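Local coordinates for protein dihydrodipicolinate synthase (PDB 3E96) that probably acts as a lyase of the DapA family, condensing pyruvate with an aldehyde as 4-hydroxy-tetrahydrodipicolinate synthase does, at residues T212-P220 and I264-Q273. Residues are numbered along the deposited sequence; the frame is centred on the assembly and turned at random.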
ATOM      1  N   THR B 212     -10.658  -8.455 -15.740  1.00 12.16           N
ATOM      2  CA  THR B 212     -11.341  -8.175 -14.484  1.00 12.22           C
ATOM      3  C   THR B 212     -12.400  -7.125 -14.760  1.00 12.36           C
ATOM      4  O   THR B 212     -12.343  -6.426 -15.774  1.00 12.99           O
ATOM      5  CB  THR B 212     -10.370  -7.631 -13.426  1.00 12.78           C
ATOM      6  OG1 THR B 212      -9.709  -6.467 -13.939  1.00 15.40           O
ATOM      7  CG2 THR B 212      -9.341  -8.686 -13.060  1.00 16.20           C
ATOM      8  N   SER B 213     -13.370  -7.002 -13.863  1.00 11.83           N
ATOM      9  CA  SER B 213     -14.421  -6.019 -14.073  1.00 12.88           C
ATOM     10  C   SER B 213     -15.092  -5.578 -12.786  1.00 12.58           C
ATOM     11  O   SER B 213     -15.437  -6.405 -11.942  1.00 13.05           O
ATOM     12  CB  SER B 213     -15.483  -6.582 -15.024  1.00 13.49           C
ATOM     13  OG  SER B 213     -16.588  -5.697 -15.128  1.00 14.12           O
ATOM     14  N   GLY B 214     -15.252  -4.264 -12.643  1.00 13.86           N
ATOM     15  CA  GLY B 214     -15.934  -3.708 -11.489  1.00 12.64           C
ATOM     16  C   GLY B 214     -17.317  -3.324 -11.988  1.00 11.98           C
ATOM     17  O   GLY B 214     -18.272  -3.185 -11.226  1.00 11.19           O
ATOM     18  N   LEU B 215     -17.417  -3.155 -13.300  1.00 12.10           N
ATOM     19  CA  LEU B 215     -18.675  -2.793 -13.938  1.00 14.49           C
ATOM     20  C   LEU B 215     -19.767  -3.833 -13.666  1.00 14.55           C
ATOM     21  O   LEU B 215     -20.951  -3.494 -13.614  1.00 15.39           O
ATOM     22  CB  LEU B 215     -18.463  -2.641 -15.453  1.00 15.68           C
ATOM     23  CG  LEU B 215     -19.673  -2.320 -16.338  1.00 16.22           C
ATOM     24  CD1 LEU B 215     -20.307  -1.014 -15.891  1.00 18.52           C
ATOM     25  CD2 LEU B 215     -19.229  -2.214 -17.791  1.00 17.13           C
ATOM     26  N   VAL B 216     -19.375  -5.092 -13.479  1.00 14.22           N
ATOM     27  CA  VAL B 216     -20.354  -6.150 -13.223  1.00 15.35           C
ATOM     28  C   VAL B 216     -21.195  -5.903 -11.970  1.00 15.37           C
ATOM     29  O   VAL B 216     -22.261  -6.499 -11.815  1.00 14.41           O
ATOM     30  CB  VAL B 216     -19.687  -7.542 -13.093  1.00 15.80           C
ATOM     31  CG1 VAL B 216     -19.036  -7.933 -14.416  1.00 15.71           C
ATOM     32  CG2 VAL B 216     -18.665  -7.532 -11.973  1.00 17.48           C
ATOM     33  N   ASN B 217     -20.724  -5.030 -11.080  1.00 14.29           N
ATOM     34  CA  ASN B 217     -21.479  -4.730  -9.864  1.00 14.42           C
ATOM     35  C   ASN B 217     -22.816  -4.062 -10.158  1.00 16.12           C
ATOM     36  O   ASN B 217     -23.746  -4.161  -9.359  1.00 16.04           O
ATOM     37  CB  ASN B 217     -20.678  -3.828  -8.920  1.00 15.52           C
ATOM     38  CG  ASN B 217     -19.564  -4.572  -8.210  1.00 14.53           C
ATOM     39  OD1 ASN B 217     -18.391  -4.485  -8.596  1.00 17.55           O
ATOM     40  ND2 ASN B 217     -19.924  -5.316  -7.177  1.00  9.57           N
ATOM     41  N   LEU B 218     -22.912  -3.371 -11.291  1.00 15.16           N
ATOM     42  CA  LEU B 218     -24.157  -2.704 -11.649  1.00 17.00           C
ATOM     43  C   LEU B 218     -24.732  -3.144 -12.991  1.00 17.57           C
ATOM     44  O   LEU B 218     -25.950  -3.242 -13.138  1.00 19.60           O
ATOM     45  CB  LEU B 218     -23.978  -1.179 -11.658  1.00 15.56           C
ATOM     46  CG  LEU B 218     -22.883  -0.563 -12.539  1.00 16.41           C
ATOM     47  CD1 LEU B 218     -23.239   0.885 -12.860  1.00 16.88           C
ATOM     48  CD2 LEU B 218     -21.531  -0.648 -11.821  1.00 16.79           C
ATOM     49  N   LEU B 219     -23.862  -3.417 -13.961  1.00 17.92           N
ATOM     50  CA  LEU B 219     -24.298  -3.802 -15.303  1.00 17.23           C
ATOM     51  C   LEU B 219     -23.482  -4.959 -15.869  1.00 17.35           C
ATOM     52  O   LEU B 219     -22.746  -4.794 -16.842  1.00 16.03           O
ATOM     53  CB  LEU B 219     -24.182  -2.593 -16.233  1.00 17.02           C
ATOM     54  CG  LEU B 219     -24.995  -1.367 -15.804  1.00 18.36           C
ATOM     55  CD1 LEU B 219     -24.495  -0.113 -16.505  1.00 17.60           C
ATOM     56  CD2 LEU B 219     -26.462  -1.619 -16.119  1.00 19.61           C
ATOM     57  N   PRO B 220     -23.623  -6.154 -15.282  1.00 17.89           N
ATOM     58  CA  PRO B 220     -22.880  -7.326 -15.747  1.00 18.66           C
ATOM     59  C   PRO B 220     -23.091  -7.695 -17.213  1.00 19.70           C
ATOM     60  O   PRO B 220     -22.199  -8.261 -17.842  1.00 19.15           O
ATOM     61  CB  PRO B 220     -23.335  -8.426 -14.787  1.00 19.79           C
ATOM     62  CG  PRO B 220     -24.721  -8.001 -14.413  1.00 18.58           C
ATOM     63  CD  PRO B 220     -24.563  -6.517 -14.206  1.00 17.33           C
ATOM     64  N   ILE B 264     -18.644   3.627  -8.605  1.00 12.87           N
ATOM     65  CA  ILE B 264     -19.468   2.432  -8.755  1.00 13.97           C
ATOM     66  C   ILE B 264     -20.616   2.441  -7.739  1.00 14.49           C
ATOM     67  O   ILE B 264     -21.780   2.202  -8.091  1.00 13.57           O
ATOM     68  CB  ILE B 264     -18.632   1.142  -8.551  1.00 14.22           C
ATOM     69  CG1 ILE B 264     -17.686   0.942  -9.736  1.00 15.42           C
ATOM     70  CG2 ILE B 264     -19.548  -0.070  -8.410  1.00 15.66           C
ATOM     71  CD1 ILE B 264     -16.772  -0.261  -9.596  1.00 17.52           C
ATOM     72  N   LYS B 265     -20.291   2.727  -6.482  1.00 11.84           N
ATOM     73  CA  LYS B 265     -21.304   2.742  -5.431  1.00 14.04           C
ATOM     74  C   LYS B 265     -22.374   3.811  -5.588  1.00 15.00           C
ATOM     75  O   LYS B 265     -23.556   3.549  -5.352  1.00 15.44           O
ATOM     76  CB  LYS B 265     -20.640   2.857  -4.054  1.00 12.21           C
ATOM     77  CG  LYS B 265     -19.927   1.568  -3.632  1.00 11.98           C
ATOM     78  CD  LYS B 265     -19.459   1.595  -2.181  1.00 12.02           C
ATOM     79  CE  LYS B 265     -18.872   0.242  -1.783  1.00 11.25           C
ATOM     80  NZ  LYS B 265     -18.250   0.251  -0.419  1.00 10.55           N
ATOM     81  N   GLU B 266     -21.983   5.015  -5.986  1.00 16.78           N
ATOM     82  CA  GLU B 266     -22.982   6.064  -6.150  1.00 16.67           C
ATOM     83  C   GLU B 266     -23.804   5.827  -7.415  1.00 17.69           C
ATOM     84  O   GLU B 266     -24.968   6.220  -7.486  1.00 18.03           O
ATOM     85  CB  GLU B 266     -22.319   7.441  -6.142  1.00 17.25           C
ATOM     86  CG  GLU B 266     -21.754   7.773  -4.764  1.00 16.11           C
ATOM     87  CD  GLU B 266     -21.549   9.253  -4.522  1.00 18.09           C
ATOM     88  OE1 GLU B 266     -22.206  10.075  -5.200  1.00 16.74           O
ATOM     89  OE2 GLU B 266     -20.740   9.593  -3.632  1.00 17.82           O
ATOM     90  N   ALA B 267     -23.213   5.158  -8.399  1.00 16.73           N
ATOM     91  CA  ALA B 267     -23.932   4.839  -9.629  1.00 16.74           C
ATOM     92  C   ALA B 267     -24.969   3.753  -9.308  1.00 17.71           C
ATOM     93  O   ALA B 267     -26.122   3.830  -9.753  1.00 18.00           O
ATOM     94  CB  ALA B 267     -22.964   4.342 -10.696  1.00 17.12           C
ATOM     95  N   MET B 268     -24.553   2.748  -8.535  1.00 15.48           N
ATOM     96  CA  MET B 268     -25.446   1.653  -8.137  1.00 16.10           C
ATOM     97  C   MET B 268     -26.645   2.211  -7.368  1.00 17.55           C
ATOM     98  O   MET B 268     -27.792   1.827  -7.625  1.00 16.12           O
ATOM     99  CB  MET B 268     -24.712   0.628  -7.246  1.00 15.62           C
ATOM    100  CG  MET B 268     -23.621  -0.200  -7.945  1.00 15.85           C
ATOM    101  SD  MET B 268     -22.702  -1.338  -6.855  1.00  5.15           S
ATOM    102  CE  MET B 268     -21.616  -0.261  -6.083  1.00 24.33           C
ATOM    103  N   GLU B 269     -26.382   3.113  -6.423  1.00 16.04           N
ATOM    104  CA  GLU B 269     -27.455   3.707  -5.625  1.00 17.40           C
ATOM    105  C   GLU B 269     -28.442   4.474  -6.507  1.00 18.50           C
ATOM    106  O   GLU B 269     -29.658   4.432  -6.274  1.00 17.25           O
ATOM    107  CB  GLU B 269     -26.878   4.639  -4.554  1.00 17.57           C
ATOM    108  CG  GLU B 269     -26.229   3.925  -3.358  1.00 19.31           C
ATOM    109  CD  GLU B 269     -27.228   3.177  -2.485  1.00 21.08           C
ATOM    110  OE1 GLU B 269     -28.397   3.616  -2.392  1.00 23.01           O
ATOM    111  OE2 GLU B 269     -26.840   2.159  -1.868  1.00 19.49           O
ATOM    112  N   MET B 270     -27.930   5.178  -7.512  1.00 17.10           N
ATOM    113  CA  MET B 270     -28.798   5.916  -8.422  1.00 18.58           C
ATOM    114  C   MET B 270     -29.693   4.949  -9.199  1.00 19.49           C
ATOM    115  O   MET B 270     -30.810   5.296  -9.575  1.00 19.38           O
ATOM    116  CB  MET B 270     -27.977   6.756  -9.406  1.00 19.74           C
ATOM    117  CG  MET B 270     -27.525   8.096  -8.855  1.00 23.90           C
ATOM    118  SD  MET B 270     -26.855   9.181 -10.142  1.00 22.68           S
ATOM    119  CE  MET B 270     -28.315   9.643 -10.989  1.00 26.28           C
ATOM    120  N   LEU B 271     -29.198   3.736  -9.434  1.00 17.68           N
ATOM    121  CA  LEU B 271     -29.966   2.726 -10.160  1.00 18.58           C
ATOM    122  C   LEU B 271     -30.770   1.867  -9.188  1.00 18.92           C
ATOM    123  O   LEU B 271     -31.251   0.782  -9.538  1.00 18.75           O
ATOM    124  CB  LEU B 271     -29.030   1.835 -10.981  1.00 17.53           C
ATOM    125  CG  LEU B 271     -28.210   2.536 -12.067  1.00 19.07           C
ATOM    126  CD1 LEU B 271     -27.227   1.538 -12.679  1.00 19.63           C
ATOM    127  CD2 LEU B 271     -29.134   3.107 -13.135  1.00 17.68           C
ATOM    128  N   ARG B 272     -30.901   2.369  -7.965  1.00 18.71           N
ATOM    129  CA  ARG B 272     -31.637   1.699  -6.902  1.00 20.72           C
ATOM    130  C   ARG B 272     -31.091   0.329  -6.530  1.00 20.41           C
ATOM    131  O   ARG B 272     -31.840  -0.571  -6.148  1.00 19.50           O
ATOM    132  CB  ARG B 272     -33.123   1.606  -7.266  1.00 23.20           C
ATOM    133  CG  ARG B 272     -33.799   2.967  -7.316  1.00 27.77           C
ATOM    134  CD  ARG B 272     -35.227   2.889  -7.831  1.00 32.56           C
ATOM    135  NE  ARG B 272     -35.817   4.220  -7.954  1.00 36.19           N
ATOM    136  CZ  ARG B 272     -36.166   4.990  -6.926  1.00 38.16           C
ATOM    137  NH1 ARG B 272     -35.992   4.562  -5.682  1.00 38.63           N
ATOM    138  NH2 ARG B 272     -36.686   6.193  -7.142  1.00 39.40           N
ATOM    139  N   GLN B 273     -29.774   0.177  -6.652  1.00 19.69           N
ATOM    140  CA  GLN B 273     -29.099  -1.058  -6.281  1.00 18.02           C
ATOM    141  C   GLN B 273     -28.401  -0.701  -4.968  1.00 19.68           C
ATOM    142  O   GLN B 273     -27.853   0.397  -4.833  1.00 20.71           O
ATOM    143  CB  GLN B 273     -28.077  -1.456  -7.351  1.00 18.92           C
ATOM    144  CG  GLN B 273     -28.681  -1.627  -8.745  1.00 19.48           C
ATOM    145  CD  GLN B 273     -27.641  -1.990  -9.796  1.00 21.94           C
ATOM    146  OE1 GLN B 273     -26.448  -1.756  -9.607  1.00 22.58           O
ATOM    147  NE2 GLN B 273     -28.095  -2.546 -10.916  1.00 18.65           N
TER
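Leu218 packs against Ile264, Ala267 and Met268 of helix 262-270, just after strand 210-213, the last of a TIM barrel. The contact joins the strand-to-helix turn of the barrel to the helix that follows helix 235-252. Apolar packing makes up most of it. With chi1 at 56°, Leu218 CG sits between its backbone N and carbonyl carbon, which sends the two methyls to separate partners. CD2 meets Ile264 CG2 at 4.0 Å, while CD1 touches both Ala267 CB and Leu271 CD1. Leu218 CB rests against Met268 CG at 3.9 Å. Phe248 of helix 235-252 also touches this leucine. Met268 is extended at chi2 (177°), which carries SD to 3.8 Å from Asn217 CB. Nearer the strand, Ile264 CD1 lies 3.7 Å from Gly214 O, and the isoleucine side chain is also near Thr56, a predicted pyruvate-binding residue.

The polar part lies beyond the helix end, where a Schellman motif with Arg272 at C-prime closes the helix. Gln273 NE2 donates to a lone pair of Leu218 O at 3.2 Å, nearly straight at 175°. With an alanine here, Leu218 O would probably lose this donor and a gap would open beside the turn. Gln273 OE1 is buried with no polar partner, 3.3 Å from Leu218 CB.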